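PDB 2XSG: CCMAN5 from Cellulosimicrobium cellulans, which probably hydrolyses alpha-mannosidic linkages as a family GH92 glycoside hydrolase, and enables mannose-6-phosphate modification of yeast-produced human lysosomal enzymes. Local coordinates for residues Ile699-Gly704 with Ala739-Gly744. Sequence-based numbering, arbitrary orientation.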
loop_
_atom_site.group_PDB
_atom_site.type_symbol
_atom_site.label_atom_id
_atom_site.label_comp_id
_atom_site.label_asym_id
_atom_site.label_seq_id
_atom_site.Cartn_x
_atom_site.Cartn_y
_atom_site.Cartn_z
ATOM N N ILE A 699 8.156 18.827 8.018
ATOM C CA ILE A 699 7.180 17.935 8.625
ATOM C C ILE A 699 6.775 18.516 9.972
ATOM O O ILE A 699 7.609 18.623 10.875
ATOM C CB ILE A 699 7.720 16.491 8.800
ATOM C CG1 ILE A 699 8.241 15.939 7.459
ATOM C CG2 ILE A 699 6.615 15.584 9.405
ATOM C CD1 ILE A 699 9.082 14.595 7.590
ATOM N N THR A 700 5.502 18.909 10.086
ATOM C CA THR A 700 4.948 19.494 11.315
ATOM C C THR A 700 4.226 18.424 12.129
ATOM O O THR A 700 3.330 17.753 11.619
ATOM C CB THR A 700 3.992 20.657 10.989
ATOM O OG1 THR A 700 4.658 21.587 10.112
ATOM C CG2 THR A 700 3.525 21.369 12.257
ATOM N N TYR A 701 4.665 18.240 13.372
ATOM C CA TYR A 701 4.079 17.256 14.280
ATOM C C TYR A 701 2.899 17.825 15.076
ATOM O O TYR A 701 2.670 19.033 15.076
ATOM C CB TYR A 701 5.171 16.644 15.175
ATOM C CG TYR A 701 6.224 16.004 14.306
ATOM C CD1 TYR A 701 5.915 14.886 13.540
ATOM C CD2 TYR A 701 7.502 16.569 14.175
ATOM C CE1 TYR A 701 6.856 14.309 12.713
ATOM C CE2 TYR A 701 8.457 16.001 13.344
ATOM C CZ TYR A 701 8.124 14.868 12.617
ATOM O OH TYR A 701 9.033 14.293 11.787
ATOM N N ASP A 702 2.148 16.950 15.737
ATOM C CA ASP A 702 0.900 17.342 16.394
ATOM C C ASP A 702 1.064 18.453 17.428
ATOM O O ASP A 702 0.134 19.212 17.645
ATOM C CB ASP A 702 0.186 16.121 16.993
ATOM C CG ASP A 702 -0.263 15.124 15.911
ATOM O OD1 ASP A 702 -0.511 15.568 14.768
ATOM O OD2 ASP A 702 -0.359 13.906 16.192
ATOM N N ASP A 703 2.230 18.550 18.060
ATOM C CA ASP A 703 2.469 19.631 19.018
ATOM C C ASP A 703 2.942 20.952 18.392
ATOM O O ASP A 703 3.153 21.941 19.101
ATOM C CB ASP A 703 3.420 19.198 20.131
ATOM C CG ASP A 703 4.799 18.789 19.623
ATOM O OD1 ASP A 703 5.128 18.991 18.429
ATOM O OD2 ASP A 703 5.554 18.234 20.444
ATOM N N GLY A 704 3.110 20.967 17.072
ATOM C CA GLY A 704 3.500 22.195 16.379
ATOM C C GLY A 704 5.003 22.343 16.190
ATOM O O GLY A 704 5.447 23.259 15.483
ATOM N N ALA A 739 14.853 9.625 16.418
ATOM C CA ALA A 739 14.698 10.611 17.489
ATOM C C ALA A 739 15.064 12.023 17.009
ATOM O O ALA A 739 14.423 13.016 17.383
ATOM C CB ALA A 739 15.530 10.201 18.767
ATOM N N THR A 740 16.081 12.106 16.166
ATOM C CA THR A 740 16.565 13.392 15.672
ATOM C C THR A 740 15.498 14.044 14.806
ATOM O O THR A 740 15.214 15.238 14.939
ATOM C CB THR A 740 17.884 13.227 14.907
ATOM O OG1 THR A 740 18.848 12.656 15.792
ATOM C CG2 THR A 740 18.402 14.559 14.404
ATOM N N VAL A 741 14.880 13.233 13.958
ATOM C CA VAL A 741 13.831 13.691 13.071
ATOM C C VAL A 741 12.612 14.207 13.837
ATOM O O VAL A 741 12.260 15.391 13.714
ATOM C CB VAL A 741 13.418 12.604 12.037
ATOM C CG1 VAL A 741 12.265 13.123 11.167
ATOM C CG2 VAL A 741 14.590 12.238 11.147
ATOM N N VAL A 742 11.953 13.333 14.603
ATOM C CA VAL A 742 10.714 13.731 15.293
ATOM C C VAL A 742 10.972 14.740 16.418
ATOM O O VAL A 742 10.044 15.414 16.871
ATOM C CB VAL A 742 9.866 12.531 15.802
ATOM C CG1 VAL A 742 9.432 11.679 14.645
ATOM C CG2 VAL A 742 10.623 11.716 16.830
ATOM N N GLY A 743 12.231 14.830 16.854
ATOM C CA GLY A 743 12.696 15.867 17.776
ATOM C C GLY A 743 12.677 17.282 17.201
ATOM O O GLY A 743 12.810 18.262 17.947
ATOM N N GLY A 744 12.488 17.402 15.887
ATOM C CA GLY A 744 12.304 18.713 15.256
ATOM C C GLY A 744 13.615 19.344 14.836
ATOM O O GLY A 744 13.781 20.560 14.911
#
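Tyr701 reaches from the first residue of a type I beta turn to the last turn of helix 738-742, where its ring meets Val741 and Val742. Both valine side chains cross the tyrosine at about a right angle, and each touches it through CG1. Near the hydroxyl end, Val741 CG1 approaches Tyr701 OH to 3.5 Å; it is held anti to its backbone N (chi1 178°). Val742 CG1 lies 4.0 Å from Tyr701 CZ. The ring also rests against the helix backbone, with Tyr701 CE2 3.7 Å from Val742 CA, an oblique approach. A tyrosine suits this place because the ring is long enough to bridge turn and helix, while beta-branched valines put compact methyls close to the helix backbone, where they fit against the ring.

Two glycines shape the supporting backbone. Gly704 closes the turn, its N bonded to Tyr701 O (2.8 Å), and Gly744 follows the helix in a Schellman motif, its N bonded to Val741 O; both have positive phi, at angles where a CB would collide with the preceding carbonyl O. Phe707 of the adjoining strand 706-712 touches Tyr701 and Val741, and Pro368 at the start of helix 368-387 touches Tyr701 and Val742.

The phenol hydroxyl is hydrogen-bonded to Tyr365 O of helix 353-366. A leucine in place of Tyr701 would probably leave that carbonyl without this partner and the two valine methyls with less to pack on. The contact thus joins the turn between strands 696-700 and 706-712 to the helix through van der Waals packing, with no polar bond between them, while the buried hydroxyl's polar need is met by helix 353-366.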